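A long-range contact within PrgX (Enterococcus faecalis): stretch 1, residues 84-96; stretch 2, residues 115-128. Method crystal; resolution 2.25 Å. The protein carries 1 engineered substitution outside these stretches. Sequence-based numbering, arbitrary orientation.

Stretch 1 84-96: KIFTNPDLFDKNF
Stretch 2 (115-128) GYISIAHHYNIEVP

Stretch 1 enters as the last turn of a helix (84-87), breaks at Asn88 (phi/psi -121/81), passes through a type I beta turn from Asn88 to Leu91, and is helical again by Phe96, the helix continuing later in the chain. Stretch 2 continues a helix that begins earlier in the chain and runs to His122, leaves helical angles at Tyr123 (-83/28), takes a left-handed conformation at Asn124 (42/46) and runs extended through Ile125 and Glu126. Helix 92-96 runs nearly antiparallel to helix 115-122, at 155° with axes 11.3 Å apart. The register is set by CA-CA distances of 6.1 Å for Phe86-Ile119, 7.6 Å for Pro89-Tyr123 and 6.8 Å for Phe96-Tyr116. The contact buries 726 Å², both sides summed, and is largely apolar.

Ile85 (chi1 m, chi2 t) points toward stretch 2. Its CD1 lies 3.8 Å from Tyr116 CE2, and its CG2 lies 4.1 Å from Ile119 CD1. Phe86 (chi1 t, chi2 66°) leaves the backbone sideways, but its ring reaches across: CE1 is 3.5 Å from His122 CD2, in an oblique aromatic pair with planes at 31° and centroids 5.5 Å apart. Tyr123 (m, chi2 -53°) places its hydroxyl over one face of the Phe86 ring and donates the sole hydrogen bond between the stretches, Tyr123 OH to Phe86 O. The modelled 2.4 Å from Tyr123 OH to Phe86 O is very short, and the position of Phe86 O is less certain, so the length deserves caution.

Thr87 (p) turns away and bonds its own helix, OG1 to Lys84 O at 2.7 Å. Beyond Asn88, Pro89 (C-gamma endo) sets CG over the Tyr123 ring, 4.2 Å from the centroid and 22° off the normal, a CH-pi contact; its CB lies 3.6 Å from Tyr123 CD2. The turn is closed by Leu91 N to Asn88 O, 3.1 Å.

Phe92 (t, chi2 79°) is buried, its ring packed against stretch 2 over one face and along part of its edge. Ile125 (m, t) covers that face in a CH-pi contact, its CD1 methyl resting 4.0 Å from the ring centroid and 26° off the normal, while Val127 CG1 meets the edge 3.9 Å from Phe92 CZ. That same CZ is 3.6 Å from Ala120 CB, and Phe92 CD1 is 4.0 Å from Ile119 CG2; these contacts bury hydrocarbon without directional bonds.

Tyr116 (m, chi2 66°) answers as a knob seated among Ile85, Phe92, Asn95 and Phe96. Asn95 (m) brings CB to 3.5 Å from Tyr116 OH, near the ring plane. Phe96 (t, chi2 65°) completes the apolar packing: its CD1 is 3.5 Å from Tyr116 CB, and its CZ lies 4.1 Å from Ile117 CD1 and 3.9 Å from Val127 CG1.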

ATOM      1  N   LYS A  84      -4.458  42.553  -7.034  1.00 69.58           N
ATOM      2  CA  LYS A  84      -3.728  43.545  -6.264  1.00 71.30           C
ATOM      3  C   LYS A  84      -4.509  43.962  -5.024  1.00 70.58           C
ATOM      4  O   LYS A  84      -3.948  44.042  -3.930  1.00 70.74           O
ATOM      5  CB  LYS A  84      -3.432  44.770  -7.134  1.00109.22           C
ATOM      6  CG  LYS A  84      -2.877  44.417  -8.510  1.00109.22           C
ATOM      7  CD  LYS A  84      -2.333  45.637  -9.243  1.00109.22           C
ATOM      8  CE  LYS A  84      -0.950  46.026  -8.729  1.00109.22           C
ATOM      9  NZ  LYS A  84       0.059  44.950  -8.978  1.00109.22           N
ATOM     10  N   ILE A  85      -5.804  44.216  -5.196  1.00 63.98           N
ATOM     11  CA  ILE A  85      -6.656  44.629  -4.083  1.00 62.58           C
ATOM     12  C   ILE A  85      -6.825  43.522  -3.049  1.00 61.86           C
ATOM     13  O   ILE A  85      -7.100  43.796  -1.883  1.00 63.75           O
ATOM     14  CB  ILE A  85      -8.055  45.085  -4.577  1.00 65.81           C
ATOM     15  CG1 ILE A  85      -7.918  46.351  -5.426  1.00 65.46           C
ATOM     16  CG2 ILE A  85      -8.972  45.361  -3.387  1.00 63.77           C
ATOM     17  CD1 ILE A  85      -9.235  46.917  -5.914  1.00 68.65           C
ATOM     18  N   PHE A  86      -6.659  42.271  -3.466  1.00 65.30           N
ATOM     19  CA  PHE A  86      -6.789  41.161  -2.531  1.00 65.91           C
ATOM     20  C   PHE A  86      -5.653  41.190  -1.513  1.00 67.05           C
ATOM     21  O   PHE A  86      -5.860  40.931  -0.332  1.00 65.98           O
ATOM     22  CB  PHE A  86      -6.766  39.815  -3.263  1.00 52.83           C
ATOM     23  CG  PHE A  86      -6.757  38.628  -2.334  1.00 52.49           C
ATOM     24  CD1 PHE A  86      -7.851  38.361  -1.516  1.00 48.55           C
ATOM     25  CD2 PHE A  86      -5.643  37.797  -2.258  1.00 53.32           C
ATOM     26  CE1 PHE A  86      -7.841  37.285  -0.631  1.00 50.94           C
ATOM     27  CE2 PHE A  86      -5.619  36.717  -1.376  1.00 52.89           C
ATOM     28  CZ  PHE A  86      -6.723  36.461  -0.561  1.00 52.09           C
ATOM     29  N   THR A  87      -4.450  41.502  -1.980  1.00 59.09           N
ATOM     30  CA  THR A  87      -3.287  41.561  -1.105  1.00 61.55           C
ATOM     31  C   THR A  87      -3.297  42.840  -0.269  1.00 61.53           C
ATOM     32  O   THR A  87      -2.910  42.831   0.902  1.00 61.98           O
ATOM     33  CB  THR A  87      -1.972  41.496  -1.921  1.00 76.77           C
ATOM     34  OG1 THR A  87      -1.973  42.524  -2.921  1.00 77.61           O
ATOM     35  CG2 THR A  87      -1.828  40.137  -2.594  1.00 75.12           C
ATOM     36  N   ASN A  88      -3.745  43.937  -0.875  1.00 65.67           N
ATOM     37  CA  ASN A  88      -3.804  45.225  -0.189  1.00 65.53           C
ATOM     38  C   ASN A  88      -5.235  45.772  -0.166  1.00 64.95           C
ATOM     39  O   ASN A  88      -5.602  46.626  -0.975  1.00 64.63           O
ATOM     40  CB  ASN A  88      -2.862  46.221  -0.875  1.00 64.46           C
ATOM     41  CG  ASN A  88      -2.855  47.578  -0.203  1.00 64.60           C
ATOM     42  OD1 ASN A  88      -2.896  47.676   1.023  1.00 63.08           O
ATOM     43  ND2 ASN A  88      -2.788  48.635  -1.003  1.00 69.28           N
ATOM     44  N   PRO A  89      -6.059  45.283   0.776  1.00 72.72           N
ATOM     45  CA  PRO A  89      -7.458  45.690   0.939  1.00 73.47           C
ATOM     46  C   PRO A  89      -7.742  47.170   1.207  1.00 74.12           C
ATOM     47  O   PRO A  89      -8.903  47.569   1.286  1.00 73.69           O
ATOM     48  CB  PRO A  89      -7.953  44.783   2.068  1.00 75.33           C
ATOM     49  CG  PRO A  89      -6.711  44.497   2.849  1.00 75.33           C
ATOM     50  CD  PRO A  89      -5.704  44.249   1.763  1.00 75.33           C
ATOM     51  N   ASP A  90      -6.703  47.985   1.354  1.00 69.17           N
ATOM     52  CA  ASP A  90      -6.920  49.412   1.585  1.00 69.45           C
ATOM     53  C   ASP A  90      -7.415  50.037   0.289  1.00 68.34           C
ATOM     54  O   ASP A  90      -8.034  51.104   0.286  1.00 67.16           O
ATOM     55  CB  ASP A  90      -5.623  50.099   2.029  1.00110.65           C
ATOM     56  CG  ASP A  90      -5.630  51.599   1.753  1.00110.65           C
ATOM     57  OD1 ASP A  90      -5.426  51.994   0.582  1.00110.65           O
ATOM     58  OD2 ASP A  90      -5.847  52.385   2.702  1.00110.65           O
ATOM     59  N   LEU A  91      -7.141  49.348  -0.813  1.00 75.57           N
ATOM     60  CA  LEU A  91      -7.532  49.805  -2.138  1.00 75.19           C
ATOM     61  C   LEU A  91      -9.003  49.499  -2.413  1.00 74.17           C
ATOM     62  O   LEU A  91      -9.661  50.196  -3.186  1.00 73.75           O
ATOM     63  CB  LEU A  91      -6.659  49.118  -3.189  1.00 56.51           C
ATOM     64  CG  LEU A  91      -5.148  49.194  -2.952  1.00 56.45           C
ATOM     65  CD1 LEU A  91      -4.429  48.269  -3.930  1.00 57.10           C
ATOM     66  CD2 LEU A  91      -4.676  50.635  -3.099  1.00 54.07           C
ATOM     67  N   PHE A  92      -9.501  48.448  -1.772  1.00 60.25           N
ATOM     68  CA  PHE A  92     -10.882  48.001  -1.920  1.00 60.85           C
ATOM     69  C   PHE A  92     -11.875  49.158  -2.056  1.00 61.00           C
ATOM     70  O   PHE A  92     -12.322  49.498  -3.155  1.00 60.24           O
ATOM     71  CB  PHE A  92     -11.259  47.140  -0.712  1.00 61.93           C
ATOM     72  CG  PHE A  92     -12.655  46.594  -0.759  1.00 61.38           C
ATOM     73  CD1 PHE A  92     -12.956  45.481  -1.534  1.00 59.47           C
ATOM     74  CD2 PHE A  92     -13.672  47.192  -0.016  1.00 62.70           C
ATOM     75  CE1 PHE A  92     -14.249  44.969  -1.568  1.00 55.77           C
ATOM     76  CE2 PHE A  92     -14.965  46.688  -0.045  1.00 55.32           C
ATOM     77  CZ  PHE A  92     -15.255  45.574  -0.821  1.00 60.64           C
ATOM     78  N   ASP A  93     -12.201  49.749  -0.915  1.00 72.11           N
ATOM     79  CA  ASP A  93     -13.137  50.858  -0.804  1.00 73.92           C
ATOM     80  C   ASP A  93     -13.277  51.771  -2.019  1.00 74.16           C
ATOM     81  O   ASP A  93     -14.333  51.817  -2.652  1.00 74.68           O
ATOM     82  CB  ASP A  93     -12.759  51.703   0.412  1.00 97.76           C
ATOM     83  CG  ASP A  93     -13.959  52.302   1.098  1.00 97.76           C
ATOM     84  OD1 ASP A  93     -14.699  53.068   0.448  1.00 97.76           O
ATOM     85  OD2 ASP A  93     -14.164  52.000   2.292  1.00 97.76           O
ATOM     86  N   LYS A  94     -12.214  52.501  -2.339  1.00 63.75           N
ATOM     87  CA  LYS A  94     -12.238  53.448  -3.451  1.00 63.82           C
ATOM     88  C   LYS A  94     -12.520  52.823  -4.814  1.00 62.02           C
ATOM     89  O   LYS A  94     -13.184  53.430  -5.656  1.00 60.16           O
ATOM     90  CB  LYS A  94     -10.920  54.224  -3.493  1.00 81.04           C
ATOM     91  CG  LYS A  94     -11.013  55.569  -4.194  1.00 83.03           C
ATOM     92  CD  LYS A  94      -9.820  56.442  -3.841  1.00 83.03           C
ATOM     93  CE  LYS A  94      -9.974  57.848  -4.398  1.00 83.03           C
ATOM     94  NZ  LYS A  94      -8.871  58.749  -3.948  1.00 83.03           N
ATOM     95  N   ASN A  95     -12.013  51.615  -5.033  1.00 63.65           N
ATOM     96  CA  ASN A  95     -12.225  50.927  -6.298  1.00 62.58           C
ATOM     97  C   ASN A  95     -13.616  50.320  -6.335  1.00 62.40           C
ATOM     98  O   ASN A  95     -14.279  50.322  -7.373  1.00 62.15           O
ATOM     99  CB  ASN A  95     -11.176  49.835  -6.486  1.00 57.99           C
ATOM    100  CG  ASN A  95      -9.835  50.388  -6.912  1.00 57.76           C
ATOM    101  OD1 ASN A  95      -8.787  49.856  -6.547  1.00 52.51           O
ATOM    102  ND2 ASN A  95      -9.859  51.456  -7.701  1.00 54.12           N
ATOM    103  N   PHE A  96     -14.054  49.809  -5.190  1.00 52.78           N
ATOM    104  CA  PHE A  96     -15.369  49.196  -5.079  1.00 52.61           C
ATOM    105  C   PHE A  96     -16.458  50.221  -5.350  1.00 52.34           C
ATOM    106  O   PHE A  96     -17.548  49.871  -5.797  1.00 51.00           O
ATOM    107  CB  PHE A  96     -15.559  48.606  -3.682  1.00 45.43           C
ATOM    108  CG  PHE A  96     -16.858  47.875  -3.503  1.00 45.46           C
ATOM    109  CD1 PHE A  96     -17.122  46.713  -4.223  1.00 47.15           C
ATOM    110  CD2 PHE A  96     -17.820  48.349  -2.612  1.00 43.31           C
ATOM    111  CE1 PHE A  96     -18.331  46.029  -4.057  1.00 46.22           C
ATOM    112  CE2 PHE A  96     -19.026  47.678  -2.436  1.00 35.72           C
ATOM    113  CZ  PHE A  96     -19.286  46.516  -3.159  1.00 44.62           C
ATOM    114  N   GLY A 115     -16.125  39.635  -7.607  1.00 44.62           N
ATOM    115  CA  GLY A 115     -14.738  39.473  -7.214  1.00 44.72           C
ATOM    116  C   GLY A 115     -14.468  40.334  -5.993  1.00 46.90           C
ATOM    117  O   GLY A 115     -13.714  39.951  -5.092  1.00 47.06           O
ATOM    118  N   TYR A 116     -15.089  41.508  -5.964  1.00 40.71           N
ATOM    119  CA  TYR A 116     -14.940  42.417  -4.835  1.00 42.03           C
ATOM    120  C   TYR A 116     -15.718  41.895  -3.628  1.00 42.14           C
ATOM    121  O   TYR A 116     -15.254  41.995  -2.492  1.00 43.44           O
ATOM    122  CB  TYR A 116     -15.441  43.816  -5.196  1.00 47.60           C
ATOM    123  CG  TYR A 116     -14.488  44.625  -6.046  1.00 49.30           C
ATOM    124  CD1 TYR A 116     -14.182  44.243  -7.354  1.00 45.51           C
ATOM    125  CD2 TYR A 116     -13.900  45.785  -5.544  1.00 47.90           C
ATOM    126  CE1 TYR A 116     -13.313  45.004  -8.142  1.00 46.91           C
ATOM    127  CE2 TYR A 116     -13.033  46.552  -6.319  1.00 48.76           C
ATOM    128  CZ  TYR A 116     -12.744  46.158  -7.614  1.00 47.13           C
ATOM    129  OH  TYR A 116     -11.888  46.926  -8.368  1.00 47.88           O
ATOM    130  N   ILE A 117     -16.898  41.336  -3.872  1.00 54.67           N
ATOM    131  CA  ILE A 117     -17.708  40.804  -2.781  1.00 54.16           C
ATOM    132  C   ILE A 117     -16.940  39.702  -2.076  1.00 54.91           C
ATOM    133  O   ILE A 117     -16.949  39.609  -0.849  1.00 55.12           O
ATOM    134  CB  ILE A 117     -19.046  40.234  -3.294  1.00 42.11           C
ATOM    135  CG1 ILE A 117     -19.878  41.357  -3.913  1.00 44.97           C
ATOM    136  CG2 ILE A 117     -19.812  39.574  -2.148  1.00 38.79           C
ATOM    137  CD1 ILE A 117     -20.204  42.483  -2.951  1.00 47.27           C
ATOM    138  N   SER A 118     -16.271  38.868  -2.863  1.00 52.35           N
ATOM    139  CA  SER A 118     -15.484  37.770  -2.324  1.00 52.37           C
ATOM    140  C   SER A 118     -14.408  38.328  -1.400  1.00 52.88           C
ATOM    141  O   SER A 118     -14.244  37.868  -0.271  1.00 54.21           O
ATOM    142  CB  SER A 118     -14.834  36.994  -3.467  1.00 44.99           C
ATOM    143  OG  SER A 118     -14.118  35.879  -2.973  1.00 46.80           O
ATOM    144  N   ILE A 119     -13.677  39.325  -1.891  1.00 53.33           N
ATOM    145  CA  ILE A 119     -12.614  39.964  -1.119  1.00 52.73           C
ATOM    146  C   ILE A 119     -13.150  40.476   0.216  1.00 55.46           C
ATOM    147  O   ILE A 119     -12.577  40.198   1.268  1.00 57.60           O
ATOM    148  CB  ILE A 119     -11.990  41.148  -1.904  1.00 42.13           C
ATOM    149  CG1 ILE A 119     -11.133  40.621  -3.060  1.00 34.21           C
ATOM    150  CG2 ILE A 119     -11.156  42.007  -0.976  1.00 37.10           C
ATOM    151  CD1 ILE A 119     -10.690  41.696  -4.029  1.00 34.78           C
ATOM    152  N   ALA A 120     -14.252  41.221   0.162  1.00 55.09           N
ATOM    153  CA  ALA A 120     -14.878  41.782   1.357  1.00 57.09           C
ATOM    154  C   ALA A 120     -15.276  40.702   2.362  1.00 59.46           C
ATOM    155  O   ALA A 120     -15.055  40.855   3.563  1.00 59.90           O
ATOM    156  CB  ALA A 120     -16.095  42.605   0.965  1.00 50.33           C
ATOM    157  N   HIS A 121     -15.871  39.616   1.878  1.00 72.01           N
ATOM    158  CA  HIS A 121     -16.276  38.528   2.761  1.00 73.95           C
ATOM    159  C   HIS A 121     -15.062  37.962   3.481  1.00 74.77           C
ATOM    160  O   HIS A 121     -15.167  37.457   4.601  1.00 75.66           O
ATOM    161  CB  HIS A 121     -16.950  37.398   1.970  1.00 56.42           C
ATOM    162  CG  HIS A 121     -18.401  37.630   1.682  1.00 60.33           C
ATOM    163  ND1 HIS A 121     -19.240  36.625   1.245  1.00 62.88           N
ATOM    164  CD2 HIS A 121     -19.165  38.745   1.769  1.00 58.53           C
ATOM    165  CE1 HIS A 121     -20.457  37.112   1.078  1.00 59.63           C
ATOM    166  NE2 HIS A 121     -20.439  38.396   1.389  1.00 59.07           N
ATOM    167  N   HIS A 122     -13.909  38.055   2.827  1.00 70.53           N
ATOM    168  CA  HIS A 122     -12.660  37.537   3.372  1.00 69.80           C
ATOM    169  C   HIS A 122     -12.087  38.412   4.483  1.00 68.99           C
ATOM    170  O   HIS A 122     -11.927  37.962   5.617  1.00 69.02           O
ATOM    171  CB  HIS A 122     -11.637  37.383   2.246  1.00 61.33           C
ATOM    172  CG  HIS A 122     -10.407  36.631   2.645  1.00 65.00           C
ATOM    173  ND1 HIS A 122     -10.453  35.360   3.175  1.00 65.63           N
ATOM    174  CD2 HIS A 122      -9.096  36.966   2.583  1.00 61.84           C
ATOM    175  CE1 HIS A 122      -9.225  34.944   3.423  1.00 62.96           C
ATOM    176  NE2 HIS A 122      -8.383  35.900   3.073  1.00 64.37           N
ATOM    177  N   TYR A 123     -11.775  39.660   4.154  1.00 63.88           N
ATOM    178  CA  TYR A 123     -11.222  40.589   5.131  1.00 62.80           C
ATOM    179  C   TYR A 123     -12.329  41.233   5.957  1.00 61.47           C
ATOM    180  O   TYR A 123     -12.196  42.356   6.445  1.00 61.64           O
ATOM    181  CB  TYR A 123     -10.395  41.658   4.419  1.00 76.24           C
ATOM    182  CG  TYR A 123      -9.227  41.078   3.657  1.00 77.38           C
ATOM    183  CD1 TYR A 123      -8.317  40.230   4.286  1.00 79.28           C
ATOM    184  CD2 TYR A 123      -9.035  41.366   2.308  1.00 79.07           C
ATOM    185  CE1 TYR A 123      -7.245  39.680   3.595  1.00 78.32           C
ATOM    186  CE2 TYR A 123      -7.965  40.821   1.604  1.00 80.19           C
ATOM    187  CZ  TYR A 123      -7.074  39.978   2.256  1.00 78.98           C
ATOM    188  OH  TYR A 123      -6.014  39.428   1.572  1.00 75.90           O
ATOM    189  N   ASN A 124     -13.423  40.492   6.102  1.00 56.86           N
ATOM    190  CA  ASN A 124     -14.589  40.922   6.861  1.00 58.41           C
ATOM    191  C   ASN A 124     -14.979  42.381   6.647  1.00 57.70           C
ATOM    192  O   ASN A 124     -15.240  43.110   7.604  1.00 56.06           O
ATOM    193  CB  ASN A 124     -14.371  40.660   8.353  1.00 81.88           C
ATOM    194  CG  ASN A 124     -15.519  39.897   8.982  1.00 81.88           C
ATOM    195  OD1 ASN A 124     -15.768  38.740   8.643  1.00 81.88           O
ATOM    196  ND2 ASN A 124     -16.232  40.545   9.899  1.00 81.88           N
ATOM    197  N   ILE A 125     -15.013  42.807   5.389  1.00 56.30           N
ATOM    198  CA  ILE A 125     -15.402  44.174   5.079  1.00 56.32           C
ATOM    199  C   ILE A 125     -16.923  44.199   4.921  1.00 56.97           C
ATOM    200  O   ILE A 125     -17.525  43.223   4.474  1.00 56.30           O
ATOM    201  CB  ILE A 125     -14.733  44.675   3.776  1.00 54.85           C
ATOM    202  CG1 ILE A 125     -13.209  44.637   3.935  1.00 55.91           C
ATOM    203  CG2 ILE A 125     -15.186  46.097   3.465  1.00 53.58           C
ATOM    204  CD1 ILE A 125     -12.438  45.260   2.784  1.00 57.56           C
ATOM    205  N   GLU A 126     -17.539  45.312   5.304  1.00 66.92           N
ATOM    206  CA  GLU A 126     -18.986  45.454   5.215  1.00 66.91           C
ATOM    207  C   GLU A 126     -19.457  45.862   3.822  1.00 64.79           C
ATOM    208  O   GLU A 126     -19.071  46.914   3.312  1.00 63.89           O
ATOM    209  CB  GLU A 126     -19.479  46.489   6.231  1.00 82.58           C
ATOM    210  CG  GLU A 126     -19.337  46.085   7.693  1.00 87.04           C
ATOM    211  CD  GLU A 126     -20.213  44.901   8.066  1.00 91.10           C
ATOM    212  OE1 GLU A 126     -20.375  44.639   9.278  1.00 87.97           O
ATOM    213  OE2 GLU A 126     -20.734  44.227   7.151  1.00 91.10           O
ATOM    214  N   VAL A 127     -20.291  45.023   3.216  1.00 64.32           N
ATOM    215  CA  VAL A 127     -20.846  45.299   1.891  1.00 62.12           C
ATOM    216  C   VAL A 127     -22.361  45.129   1.947  1.00 61.85           C
ATOM    217  O   VAL A 127     -22.925  44.248   1.302  1.00 62.44           O
ATOM    218  CB  VAL A 127     -20.267  44.348   0.811  1.00 41.32           C
ATOM    219  CG1 VAL A 127     -18.895  44.849   0.352  1.00 38.66           C
ATOM    220  CG2 VAL A 127     -20.162  42.928   1.369  1.00 37.65           C
ATOM    221  N   PRO A 128     -23.040  45.991   2.720  1.00 58.24           N
ATOM    222  CA  PRO A 128     -24.497  45.947   2.876  1.00 57.56           C
ATOM    223  C   PRO A 128     -25.269  46.009   1.562  1.00 56.88           C
ATOM    224  O   PRO A 128     -26.321  45.386   1.432  1.00 57.18           O
ATOM    225  CB  PRO A 128     -24.780  47.148   3.778  1.00 50.95           C
ATOM    226  CG  PRO A 128     -23.709  48.117   3.373  1.00 50.20           C
ATOM    227  CD  PRO A 128     -22.492  47.224   3.315  1.00 51.80           C
TER